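Staphylococcal superantigen-like 1 (Staphylococcus aureus, PDB 4O1N) probably cleaves host proteins, including collagens and cytokines, as a secreted protease that contributes to virulence. Local coordinates at residues P119-K124 / D129-F134; I35-N40 / D148-E153; F44-T47 / H52-E55; R154-K157 / L161-N164. All coordinates share one frame; numbering follows the deposited sequence.

Contact 3 lies in the N-terminal OB-fold domain, contacts 1 and 4 in the C-terminal beta-grasp domain, and contact 2 joins the two. Contact 3, a hairpin of the OB sheet, closes first along the chain; contact 1, a hairpin of the beta-grasp sheet, comes next, its centre about 38 Å from that of contact 3 across the molecule. Contact 2 brings strand 36-38 against helix 144-159, so both hairpins are nested within the loop it closes. Contact 4 follows at the C-terminal end of the same helix, about 17 Å from contact 2 between centres. Helix 144-159 thus links the domain interface to the beta-grasp core.

Contact 1 of 4, residues P119-K124 / D129-F134; sequences PILEIK and DVLKDF
The carbonyl oxygen Ile123 O is gripped by two successive N-H groups of the facing strand: Val130 N lies 2.9 Å from Ile123 O in a nearly straight bond, and Leu131 N makes a weak second bond to it. Both residues therefore face Ile123, a classic beta bulge that shifts the register by one before Lys124 pairs with Asp129. Beyond the bulge the antiparallel ladder is regular. Leu131 O accepts Ile123 N, and Leu121 and Asp133 exchange a reciprocal pair of bonds, with Asp133 N 2.8 Å from Leu121 O.

On one face of this edge hairpin Leu131 CD2 touches both neighbours, 3.7 Å from Ile123 CD1 and 3.8 Å from Leu121 CD2, and Val130 CG2 meets Ile123 CG2 at 4.1 Å. Leu121 and Ile123 continue from here onto helix 144-159, which covers this face. Glu122 and Lys132 project from the other face. Glu122 runs out straight, its CG anti to the backbone N (chi1 -177°), and this carries OE2 to within 2.7 Å of Asp129 OD1, the two carboxylate planes standing nearly perpendicular. Glu122 OE1 turns to a salt bridge with Lys205 of the neighbouring strand 203-210. Lys124 CE lies 3.2 Å from Asp129 OD1, but the Lys124 amino group stays beyond salt-bridge distance. Two acids so close would probably share a proton, and Lys205 would partly offset the remaining negative charge.

Contact 2 of 4, residues I35-N40 / D148-E153; sequences ILERKN and DYRLRE
One face of the Tyr149 ring is covered by Ile35, whose terminal methyl CD1 sits over the middle of the ring, 3.8 Å from its centroid and only 9° off the normal, a CH-pi contact. Ile35 CG1 follows toward the hydroxyl end of the same face, 3.7 Å from Tyr149 CE2. The second flat group, the Arg150 guanidinium, is engaged at its edge: Glu37 OE2 approaches near its plane and forms a salt bridge 2.9 Å from Arg150 NH1, with carboxylate and guanidinium planes inclined by 32°. A water bridges the same two groups, donating to Glu37 OE1 at 2.8 Å and accepting from Arg150 NH1.

Glu37 reaches the helix fully extended, whereas Arg150 has to fold back, bent at both chi2 (-107°) and chi3, to present its edge to strand 36-38. The folded chain is also held within its own helix, because Arg150 NE bonds Glu153 OE1 at 3.2 Å, close to the guanidinium plane, and NH2 adds a weak bond to that oxygen. Phe86 of strand 83-87 and Tyr135 lie against Arg150, and the Tyr149 hydroxyl makes a weak hydrogen bond to Lys33 O.

These contacts join the OB-fold domain, through its edge strand, to helix 144-159 of the beta-grasp domain. A CH-pi contact on the buried Tyr149 stands beside a Glu37-Arg150-Glu153 charge network, and the two acids flanking one guanidinium would probably more than balance its charge and help to fix its rotation at the domain junction.

Contact 3 of 4, residues F44-T47 / H52-E55; sequences FKYT and HYLE
Strands 41-48 and 51-58 form an antiparallel beta hairpin in the sheet of the OB-fold domain, and its closest side-chain packing lies on the face carrying Tyr46 and Tyr53. The Tyr46 ring leans over its partner strand because CG sits between the backbone N and the carbonyl carbon (chi1 66°). Tyr53 CB consequently lies over the Tyr46 ring, displaced toward its rim and 3.5 Å from Tyr46 CZ. The two rings meet obliquely, with planes 39° apart, and Tyr53 CD2 comes to 3.7 Å from Tyr46 CE1. On strand 61-66, Arg64 makes a cation-pi contact with Tyr53 and also touches Tyr46. Glu55 CB stands at the edge of the Tyr46 ring.

Beneath them the backbone ladder is regular, with reciprocal bonds joining Tyr46 to Tyr53 and Phe44 to Glu55; the shortest runs from Glu55 N to Phe44 O, 2.8 Å.

The opposite face is looser across the pair. Leu54 CD1 only grazes Lys45 CB at 4.1 Å. Lys45 CG lies 3.5 Å from Tyr53 O, and the amino group of the buried Lys45 is held elsewhere by the carbonyls of Lys72 and Phe75 and by a salt bridge to Asp77. Toward the turn, solvent-exposed Thr47 meets His52 mainly through CB, with its hydroxyl over a face of the imidazole; that hydroxyl bonds Lys51 O, and Thr47 CB rests 3.8 Å from His52 CD2.

Contact 4 of 4, residues R154-K157 / L161-N164; sequences RAIK and LYSN
Ala155 and Ile156, on the last turns of helix 144-159, receive the chain as it folds back at Leu161 and Tyr162. The methyl Ala155 CB meets Leu161 CD2 at 3.6 Å, and Ile156 CG1 lies alongside Leu161 CB at 4.1 Å. Ile156 CD1 then reaches the Tyr162 ring at its edge, near the ring plane and 3.8 Å from Tyr162 CD2. Ile156 takes its long branch there with CG1 anti to the carbonyl carbon (chi1 -67°) and an extended chi2.

Polar links accompany this apolar shell. Leu161 O receives a CA-H...O contact from Ile156 CA at 2.9 Å, with Ile156 CG2 also near that oxygen. Leu161 N points back to Ala155 O at 3.2 Å, but the N-H is bent to 131° and the bond is weak. It lies six residues along the chain, beyond the spacing of regular helical bonds, and ties the returning loop to a carbonyl near the helix end.

The peptide between Leu161 and Tyr162 is cis, and Leu161 CG stands 3.5 Å above the centre of one face of the Tyr162 ring. The phenol is anchored farther out, its OH hydrogen-bonded to Leu185 O and to Arg152 NH1 on the same helix. Met210 of strand 203-210 packs on both Ala155 and Leu161, while Tyr31 of helix 24-31 touches Ile156 and Leu27 touches Tyr162. The result is a buried return of the chain at the C-terminal end of the helix that lies across the sheet in a beta-grasp domain.

Contact 1 of 4, residues P119-K124 / D129-F134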
loop_
_atom_site.group_PDB
_atom_site.type_symbol
_atom_site.label_atom_id
_atom_site.label_comp_id
_atom_site.label_asym_id
_atom_site.label_seq_id
_atom_site.Cartn_x
_atom_site.Cartn_y
_atom_site.Cartn_z
ATOM N N PRO A 119 9.182 -5.190 -12.646
ATOM C CA PRO A 119 10.435 -5.510 -11.973
ATOM C C PRO A 119 10.461 -6.979 -11.652
ATOM O O PRO A 119 9.441 -7.658 -11.810
ATOM C CB PRO A 119 10.359 -4.714 -10.666
ATOM C CG PRO A 119 8.943 -4.741 -10.307
ATOM C CD PRO A 119 8.158 -4.898 -11.630
ATOM N N ILE A 120 11.622 -7.459 -11.219
ATOM C CA ILE A 120 11.767 -8.843 -10.853
ATOM C C ILE A 120 11.050 -9.088 -9.558
ATOM O O ILE A 120 11.091 -8.278 -8.671
ATOM C CB ILE A 120 13.240 -9.239 -10.714
ATOM C CG1 ILE A 120 13.889 -9.314 -12.096
ATOM C CG2 ILE A 120 13.384 -10.602 -10.034
ATOM C CD1 ILE A 120 15.393 -9.280 -12.065
ATOM N N LEU A 121 10.360 -10.211 -9.475
ATOM C CA LEU A 121 9.711 -10.613 -8.239
ATOM C C LEU A 121 10.212 -12.032 -7.872
ATOM O O LEU A 121 10.143 -12.960 -8.691
ATOM C CB LEU A 121 8.182 -10.576 -8.379
ATOM C CG LEU A 121 7.397 -11.131 -7.193
ATOM C CD1 LEU A 121 7.459 -10.178 -6.004
ATOM C CD2 LEU A 121 5.950 -11.400 -7.577
ATOM N N GLU A 122 10.707 -12.170 -6.640
ATOM C CA GLU A 122 11.224 -13.415 -6.151
ATOM C C GLU A 122 10.610 -13.709 -4.793
ATOM O O GLU A 122 10.638 -12.871 -3.897
ATOM C CB GLU A 122 12.753 -13.325 -6.044
ATOM C CG GLU A 122 13.456 -14.604 -5.603
ATOM C CD GLU A 122 14.980 -14.460 -5.460
ATOM O OE1 GLU A 122 15.520 -13.333 -5.623
ATOM O OE2 GLU A 122 15.657 -15.486 -5.167
ATOM N N ILE A 123 10.082 -14.907 -4.616
ATOM C CA ILE A 123 9.521 -15.260 -3.332
ATOM C C ILE A 123 10.210 -16.509 -2.813
ATOM O O ILE A 123 10.455 -17.425 -3.589
ATOM C CB ILE A 123 8.017 -15.482 -3.431
ATOM C CG1 ILE A 123 7.360 -14.313 -4.154
ATOM C CG2 ILE A 123 7.428 -15.624 -2.039
ATOM C CD1 ILE A 123 5.867 -14.428 -4.292
ATOM N N LYS A 124 10.517 -16.523 -1.509
ATOM C CA LYS A 124 11.200 -17.640 -0.840
ATOM C C LYS A 124 10.458 -18.135 0.397
ATOM O O LYS A 124 10.116 -17.297 1.250
ATOM C CB LYS A 124 12.552 -17.167 -0.337
ATOM C CG LYS A 124 13.493 -16.748 -1.411
ATOM C CD LYS A 124 14.915 -16.761 -0.882
ATOM C CE LYS A 124 15.861 -16.958 -2.038
ATOM N NZ LYS A 124 17.258 -16.818 -1.603
ATOM N N ASP A 129 13.722 -20.642 -3.390
ATOM C CA ASP A 129 12.710 -19.987 -4.246
ATOM C C ASP A 129 11.474 -20.836 -4.424
ATOM O O ASP A 129 11.586 -22.027 -4.635
ATOM C CB ASP A 129 13.236 -19.700 -5.662
ATOM C CG ASP A 129 14.094 -18.466 -5.724
ATOM O OD1 ASP A 129 14.296 -17.806 -4.677
ATOM O OD2 ASP A 129 14.574 -18.156 -6.826
ATOM N N VAL A 130 10.306 -20.203 -4.361
ATOM C CA VAL A 130 9.060 -20.833 -4.738
ATOM C C VAL A 130 8.445 -20.089 -5.895
ATOM O O VAL A 130 7.465 -20.559 -6.457
ATOM C CB VAL A 130 8.051 -20.942 -3.565
ATOM C CG1 VAL A 130 8.457 -22.058 -2.631
ATOM C CG2 VAL A 130 7.933 -19.650 -2.772
ATOM N N LEU A 131 8.994 -18.921 -6.249
ATOM C CA LEU A 131 8.561 -18.189 -7.457
ATOM C C LEU A 131 9.639 -17.199 -7.877
ATOM O O LEU A 131 10.261 -16.544 -7.033
ATOM C CB LEU A 131 7.183 -17.488 -7.271
ATOM C CG LEU A 131 6.720 -16.525 -8.399
ATOM C CD1 LEU A 131 5.435 -16.933 -9.098
ATOM C CD2 LEU A 131 6.594 -15.102 -7.859
ATOM N N LYS A 132 9.877 -17.135 -9.183
ATOM C CA LYS A 132 10.816 -16.205 -9.767
ATOM C C LYS A 132 10.179 -15.688 -11.043
ATOM O O LYS A 132 10.119 -16.407 -12.034
ATOM C CB LYS A 132 12.135 -16.922 -10.049
ATOM C CG LYS A 132 13.387 -16.095 -9.809
ATOM C CD LYS A 132 13.846 -15.447 -11.091
ATOM C CE LYS A 132 14.773 -14.271 -10.835
ATOM N NZ LYS A 132 15.010 -13.489 -12.087
ATOM N N ASP A 133 9.672 -14.449 -10.999
ATOM C CA ASP A 133 8.849 -13.887 -12.093
ATOM C C ASP A 133 8.835 -12.374 -12.031
ATOM O O ASP A 133 9.888 -11.770 -11.759
ATOM C CB ASP A 133 7.419 -14.474 -12.085
ATOM C CG ASP A 133 6.719 -14.324 -13.443
ATOM O OD1 ASP A 133 6.819 -15.251 -14.270
ATOM O OD2 ASP A 133 6.112 -13.262 -13.736
ATOM N N PHE A 134 7.665 -11.765 -12.245
ATOM C CA PHE A 134 7.533 -10.335 -12.360
ATOM C C PHE A 134 6.402 -9.784 -11.539
ATOM O O PHE A 134 5.410 -10.475 -11.323
ATOM C CB PHE A 134 7.262 -9.995 -13.802
ATOM C CG PHE A 134 8.409 -10.296 -14.717
ATOM C CD1 PHE A 134 9.638 -9.684 -14.534
ATOM C CD2 PHE A 134 8.253 -11.143 -15.790
ATOM C CE1 PHE A 134 10.686 -9.917 -15.396
ATOM C CE2 PHE A 134 9.311 -11.384 -16.657
ATOM C CZ PHE A 134 10.519 -10.763 -16.462
#

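Contact 2 of 4, residues I35-N40 / D148-E153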
loop_
_atom_site.group_PDB
_atom_site.type_symbol
_atom_site.label_atom_id
_atom_site.label_comp_id
_atom_site.label_asym_id
_atom_site.label_seq_id
_atom_site.Cartn_x
_atom_site.Cartn_y
_atom_site.Cartn_z
ATOM N N ILE A 35 -10.415 -3.713 -0.405
ATOM C CA ILE A 35 -9.767 -2.477 -0.733
ATOM C C ILE A 35 -10.643 -1.640 -1.617
ATOM O O ILE A 35 -11.203 -2.147 -2.568
ATOM C CB ILE A 35 -8.493 -2.741 -1.541
ATOM C CG1 ILE A 35 -7.515 -3.577 -0.722
ATOM C CG2 ILE A 35 -7.823 -1.441 -1.953
ATOM C CD1 ILE A 35 -7.042 -2.929 0.573
ATOM N N LEU A 36 -10.728 -0.351 -1.308
ATOM C CA LEU A 36 -11.315 0.587 -2.197
ATOM C C LEU A 36 -10.148 1.333 -2.859
ATOM O O LEU A 36 -9.387 2.082 -2.205
ATOM C CB LEU A 36 -12.233 1.547 -1.433
ATOM C CG LEU A 36 -12.697 2.746 -2.261
ATOM C CD1 LEU A 36 -13.480 2.215 -3.457
ATOM C CD2 LEU A 36 -13.550 3.694 -1.453
ATOM N N GLU A 37 -10.038 1.143 -4.162
ATOM C CA GLU A 37 -8.922 1.632 -4.938
ATOM C C GLU A 37 -9.470 2.435 -6.141
ATOM O O GLU A 37 -10.128 1.860 -7.001
ATOM C CB GLU A 37 -8.090 0.448 -5.401
ATOM C CG GLU A 37 -6.896 0.826 -6.256
ATOM C CD GLU A 37 -6.083 -0.382 -6.696
ATOM O OE1 GLU A 37 -5.081 -0.234 -7.391
ATOM O OE2 GLU A 37 -6.451 -1.489 -6.352
ATOM N N ARG A 38 -9.204 3.743 -6.177
ATOM C CA ARG A 38 -9.676 4.603 -7.238
ATOM C C ARG A 38 -8.581 5.532 -7.630
ATOM O O ARG A 38 -7.875 6.016 -6.756
ATOM C CB ARG A 38 -10.862 5.436 -6.744
ATOM C CG ARG A 38 -12.157 4.639 -6.586
ATOM C CD ARG A 38 -12.658 4.004 -7.896
ATOM N NE ARG A 38 -13.967 3.357 -7.722
ATOM C CZ ARG A 38 -15.032 3.567 -8.507
ATOM N NH1 ARG A 38 -14.975 4.354 -9.591
ATOM N NH2 ARG A 38 -16.180 2.958 -8.231
ATOM N N LYS A 39 -8.513 5.849 -8.923
ATOM C CA LYS A 39 -7.517 6.786 -9.484
ATOM C C LYS A 39 -8.127 8.059 -10.053
ATOM O O LYS A 39 -9.291 8.040 -10.485
ATOM C CB LYS A 39 -6.724 6.097 -10.569
ATOM C CG LYS A 39 -6.211 4.753 -10.089
ATOM C CD LYS A 39 -5.089 4.173 -10.942
ATOM C CE LYS A 39 -4.660 2.818 -10.386
ATOM N NZ LYS A 39 -3.613 2.168 -11.232
ATOM N N ASN A 40 -7.338 9.141 -10.054
ATOM C CA ASN A 40 -7.795 10.465 -10.519
ATOM C C ASN A 40 -9.055 10.974 -9.864
ATOM O O ASN A 40 -9.944 11.467 -10.531
ATOM C CB ASN A 40 -7.985 10.472 -12.007
ATOM C CG ASN A 40 -6.721 10.059 -12.732
ATOM O OD1 ASN A 40 -5.911 10.901 -13.127
ATOM N ND2 ASN A 40 -6.535 8.762 -12.901
ATOM N N ASP A 148 2.839 -3.117 0.268
ATOM C CA ASP A 148 2.731 -4.022 1.412
ATOM C C ASP A 148 1.503 -4.931 1.322
ATOM O O ASP A 148 1.617 -6.172 1.379
ATOM C CB ASP A 148 2.678 -3.240 2.714
ATOM C CG ASP A 148 2.453 -4.125 3.903
ATOM O OD1 ASP A 148 3.244 -5.091 4.037
ATOM O OD2 ASP A 148 1.484 -3.872 4.669
ATOM N N TYR A 149 0.337 -4.317 1.139
ATOM C CA TYR A 149 -0.888 -5.082 1.072
ATOM C C TYR A 149 -0.801 -6.086 -0.053
ATOM O O TYR A 149 -1.001 -7.249 0.189
ATOM C CB TYR A 149 -2.143 -4.201 0.917
ATOM C CG TYR A 149 -3.453 -5.000 0.939
ATOM C CD1 TYR A 149 -4.165 -5.210 2.118
ATOM C CD2 TYR A 149 -3.945 -5.581 -0.232
ATOM C CE1 TYR A 149 -5.317 -5.962 2.130
ATOM C CE2 TYR A 149 -5.097 -6.347 -0.238
ATOM C CZ TYR A 149 -5.780 -6.526 0.937
ATOM O OH TYR A 149 -6.935 -7.268 0.899
ATOM N N ARG A 150 -0.469 -5.650 -1.262
ATOM C CA ARG A 150 -0.591 -6.527 -2.444
ATOM C C ARG A 150 0.408 -7.667 -2.430
ATOM O O ARG A 150 0.091 -8.757 -2.915
ATOM C CB ARG A 150 -0.465 -5.740 -3.730
ATOM C CG ARG A 150 -1.544 -4.663 -3.877
ATOM C CD ARG A 150 -2.622 -4.995 -4.908
ATOM N NE ARG A 150 -3.837 -5.528 -4.337
ATOM C CZ ARG A 150 -5.050 -4.971 -4.384
ATOM N NH1 ARG A 150 -5.283 -3.804 -4.949
ATOM N NH2 ARG A 150 -6.062 -5.607 -3.848
ATOM N N LEU A 151 1.600 -7.436 -1.863
ATOM C CA LEU A 151 2.595 -8.502 -1.803
ATOM C C LEU A 151 2.123 -9.508 -0.777
ATOM O O LEU A 151 2.220 -10.710 -1.011
ATOM C CB LEU A 151 3.961 -7.956 -1.448
ATOM C CG LEU A 151 4.519 -7.066 -2.555
ATOM C CD1 LEU A 151 5.647 -6.148 -2.072
ATOM C CD2 LEU A 151 5.028 -7.929 -3.689
ATOM N N ARG A 152 1.579 -9.033 0.343
ATOM C CA ARG A 152 1.143 -9.973 1.363
ATOM C C ARG A 152 -0.047 -10.769 0.881
ATOM O O ARG A 152 -0.123 -11.980 1.110
ATOM C CB ARG A 152 0.836 -9.289 2.672
ATOM C CG ARG A 152 2.062 -8.691 3.335
ATOM C CD ARG A 152 1.829 -8.386 4.816
ATOM N NE ARG A 152 2.682 -7.281 5.288
ATOM C CZ ARG A 152 3.113 -7.106 6.538
ATOM N NH1 ARG A 152 2.801 -7.951 7.502
ATOM N NH2 ARG A 152 3.867 -6.060 6.826
ATOM N N GLU A 153 -0.946 -10.101 0.166
ATOM C CA GLU A 153 -2.071 -10.763 -0.469
ATOM C C GLU A 153 -1.560 -11.912 -1.302
ATOM O O GLU A 153 -2.065 -13.026 -1.182
ATOM C CB GLU A 153 -2.867 -9.794 -1.358
ATOM C CG GLU A 153 -3.948 -10.477 -2.206
ATOM C CD GLU A 153 -4.874 -9.513 -2.952
ATOM O OE1 GLU A 153 -4.394 -8.547 -3.568
ATOM O OE2 GLU A 153 -6.097 -9.743 -2.935
HETATM O O HOH W 1 -3.442 -2.329 -6.508
#

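Contact 3 of 4, residues F44-T47 / H52-E55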
loop_
_atom_site.group_PDB
_atom_site.type_symbol
_atom_site.label_atom_id
_atom_site.label_comp_id
_atom_site.label_asym_id
_atom_site.label_seq_id
_atom_site.Cartn_x
_atom_site.Cartn_y
_atom_site.Cartn_z
ATOM N N PHE A 44 -10.718 16.431 -0.231
ATOM C CA PHE A 44 -10.568 17.669 0.545
ATOM C C PHE A 44 -9.683 17.410 1.756
ATOM O O PHE A 44 -9.973 16.531 2.546
ATOM C CB PHE A 44 -11.929 18.210 1.027
ATOM C CG PHE A 44 -11.841 19.590 1.610
ATOM C CD1 PHE A 44 -11.779 20.702 0.787
ATOM C CD2 PHE A 44 -11.782 19.775 2.983
ATOM C CE1 PHE A 44 -11.652 21.964 1.317
ATOM C CE2 PHE A 44 -11.667 21.035 3.517
ATOM C CZ PHE A 44 -11.600 22.132 2.680
ATOM N N LYS A 45 -8.598 18.172 1.865
ATOM C CA LYS A 45 -7.637 18.021 2.949
ATOM C C LYS A 45 -7.851 19.099 4.010
ATOM O O LYS A 45 -7.922 20.295 3.680
ATOM C CB LYS A 45 -6.201 18.128 2.414
ATOM C CG LYS A 45 -5.187 17.590 3.396
ATOM C CD LYS A 45 -3.788 18.075 3.143
ATOM C CE LYS A 45 -2.874 17.693 4.284
ATOM N NZ LYS A 45 -1.837 18.725 4.467
ATOM N N TYR A 46 -7.911 18.683 5.273
ATOM C CA TYR A 46 -8.198 19.601 6.371
ATOM C C TYR A 46 -7.446 19.232 7.621
ATOM O O TYR A 46 -6.893 18.149 7.706
ATOM C CB TYR A 46 -9.714 19.662 6.633
ATOM C CG TYR A 46 -10.383 18.375 7.149
ATOM C CD1 TYR A 46 -10.660 18.211 8.501
ATOM C CD2 TYR A 46 -10.775 17.355 6.277
ATOM C CE1 TYR A 46 -11.281 17.079 8.971
ATOM C CE2 TYR A 46 -11.403 16.215 6.750
ATOM C CZ TYR A 46 -11.649 16.072 8.099
ATOM O OH TYR A 46 -12.264 14.923 8.600
ATOM N N THR A 47 -7.402 20.145 8.581
ATOM C CA THR A 47 -6.929 19.812 9.926
ATOM C C THR A 47 -8.000 20.095 11.000
ATOM O O THR A 47 -8.891 20.920 10.834
ATOM C CB THR A 47 -5.547 20.447 10.247
ATOM O OG1 THR A 47 -5.407 20.625 11.658
ATOM C CG2 THR A 47 -5.366 21.763 9.558
ATOM N N HIS A 52 -4.587 15.577 10.937
ATOM C CA HIS A 52 -4.702 15.845 9.529
ATOM C C HIS A 52 -5.417 14.746 8.786
ATOM O O HIS A 52 -5.077 13.576 8.925
ATOM C CB HIS A 52 -3.321 15.997 8.969
ATOM C CG HIS A 52 -2.616 17.174 9.521
ATOM N ND1 HIS A 52 -1.901 17.119 10.695
ATOM C CD2 HIS A 52 -2.569 18.457 9.097
ATOM C CE1 HIS A 52 -1.420 18.323 10.961
ATOM N NE2 HIS A 52 -1.815 19.154 10.009
ATOM N N TYR A 53 -6.381 15.148 7.958
ATOM C CA TYR A 53 -7.293 14.239 7.304
ATOM C C TYR A 53 -7.518 14.616 5.838
ATOM O O TYR A 53 -7.447 15.789 5.448
ATOM C CB TYR A 53 -8.634 14.283 8.042
ATOM C CG TYR A 53 -8.582 13.832 9.488
ATOM C CD1 TYR A 53 -8.300 12.499 9.803
ATOM C CD2 TYR A 53 -8.823 14.728 10.539
ATOM C CE1 TYR A 53 -8.271 12.060 11.114
ATOM C CE2 TYR A 53 -8.792 14.300 11.861
ATOM C CZ TYR A 53 -8.516 12.977 12.139
ATOM O OH TYR A 53 -8.483 12.574 13.430
ATOM N N LEU A 54 -7.825 13.607 5.043
ATOM C CA LEU A 54 -8.318 13.797 3.694
ATOM C C LEU A 54 -9.650 13.105 3.545
ATOM O O LEU A 54 -9.738 11.903 3.754
ATOM C CB LEU A 54 -7.354 13.195 2.682
ATOM C CG LEU A 54 -7.894 13.367 1.278
ATOM C CD1 LEU A 54 -7.275 14.582 0.637
ATOM C CD2 LEU A 54 -7.582 12.151 0.450
ATOM N N GLU A 55 -10.678 13.865 3.177
ATOM C CA GLU A 55 -12.007 13.315 2.909
ATOM C C GLU A 55 -12.190 13.068 1.417
ATOM O O GLU A 55 -11.821 13.904 0.611
ATOM C CB GLU A 55 -13.119 14.250 3.426
ATOM C CG GLU A 55 -14.497 13.646 3.252
ATOM C CD GLU A 55 -15.619 14.338 4.010
ATOM O OE1 GLU A 55 -16.783 14.167 3.579
ATOM O OE2 GLU A 55 -15.384 15.019 5.013
HETATM O O HOH W 2 -14.241 13.895 6.800
#

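Contact 4 of 4, residues R154-K157 / L161-N164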
loop_
_atom_site.group_PDB
_atom_site.type_symbol
_atom_site.label_atom_id
_atom_site.label_comp_id
_atom_site.label_asym_id
_atom_site.label_seq_id
_atom_site.Cartn_x
_atom_site.Cartn_y
_atom_site.Cartn_z
ATOM N N ARG A 154 -0.534 -11.681 -2.120
ATOM C CA ARG A 154 -0.027 -12.770 -2.920
ATOM C C ARG A 154 0.640 -13.904 -2.133
ATOM O O ARG A 154 0.415 -15.074 -2.446
ATOM C CB ARG A 154 0.909 -12.304 -4.019
ATOM C CG ARG A 154 0.804 -13.292 -5.163
ATOM C CD ARG A 154 2.035 -13.410 -6.009
ATOM N NE ARG A 154 1.964 -12.436 -7.062
ATOM C CZ ARG A 154 2.294 -12.646 -8.312
ATOM N NH1 ARG A 154 2.701 -13.838 -8.722
ATOM N NH2 ARG A 154 2.197 -11.622 -9.163
ATOM N N ALA A 155 1.459 -13.568 -1.140
ATOM C CA ALA A 155 2.101 -14.581 -0.297
ATOM C C ALA A 155 1.047 -15.394 0.453
ATOM O O ALA A 155 1.211 -16.624 0.660
ATOM C CB ALA A 155 3.069 -13.927 0.688
ATOM N N ILE A 156 -0.029 -14.716 0.864
ATOM C CA ILE A 156 -1.102 -15.389 1.560
ATOM C C ILE A 156 -1.909 -16.297 0.633
ATOM O O ILE A 156 -2.202 -17.431 0.954
ATOM C CB ILE A 156 -2.073 -14.404 2.217
ATOM C CG1 ILE A 156 -1.390 -13.650 3.340
ATOM C CG2 ILE A 156 -3.297 -15.146 2.758
ATOM C CD1 ILE A 156 -2.169 -12.443 3.817
ATOM N N LYS A 157 -2.295 -15.803 -0.521
ATOM C CA LYS A 157 -3.211 -16.571 -1.329
ATOM C C LYS A 157 -2.575 -17.704 -2.084
ATOM O O LYS A 157 -3.175 -18.744 -2.195
ATOM C CB LYS A 157 -4.022 -15.650 -2.236
ATOM C CG LYS A 157 -4.939 -14.788 -1.385
ATOM C CD LYS A 157 -6.072 -14.129 -2.154
ATOM C CE LYS A 157 -7.190 -13.714 -1.183
ATOM N NZ LYS A 157 -8.063 -12.643 -1.736
ATOM N N LEU A 161 1.380 -18.108 3.512
ATOM C CA LEU A 161 1.393 -17.085 4.569
ATOM C C LEU A 161 -0.102 -16.863 4.812
ATOM O O LEU A 161 -0.893 -17.147 3.915
ATOM C CB LEU A 161 2.025 -15.810 4.010
ATOM C CG LEU A 161 2.405 -14.716 4.991
ATOM C CD1 LEU A 161 3.654 -15.118 5.749
ATOM C CD2 LEU A 161 2.652 -13.409 4.272
ATOM N N TYR A 162 -0.601 -16.473 5.970
ATOM C CA TYR A 162 -0.101 -16.697 7.300
ATOM C C TYR A 162 -0.846 -17.957 7.779
ATOM O O TYR A 162 -1.689 -17.889 8.672
ATOM C CB TYR A 162 -0.569 -15.508 8.187
ATOM C CG TYR A 162 0.165 -14.203 7.936
ATOM C CD1 TYR A 162 1.324 -13.921 8.630
ATOM C CD2 TYR A 162 -0.277 -13.280 6.999
ATOM C CE1 TYR A 162 2.025 -12.765 8.429
ATOM C CE2 TYR A 162 0.434 -12.112 6.791
ATOM C CZ TYR A 162 1.595 -11.866 7.524
ATOM O OH TYR A 162 2.365 -10.742 7.347
ATOM N N SER A 163 -0.593 -19.093 7.146
ATOM C CA SER A 163 -1.231 -20.339 7.541
ATOM C C SER A 163 -0.177 -21.227 8.215
ATOM O O SER A 163 0.977 -21.297 7.761
ATOM C CB SER A 163 -1.849 -21.059 6.327
ATOM O OG SER A 163 -3.252 -20.863 6.249
ATOM N N ASN A 164 -0.590 -21.881 9.304
ATOM C CA ASN A 164 0.215 -22.878 10.037
ATOM C C ASN A 164 1.768 -22.870 10.017
ATOM O O ASN A 164 2.348 -23.618 9.238
ATOM C CB ASN A 164 -0.192 -24.284 9.529
ATOM C CG ASN A 164 -0.090 -24.421 8.014
ATOM O OD1 ASN A 164 0.985 -24.250 7.437
ATOM N ND2 ASN A 164 -1.203 -24.745 7.365
#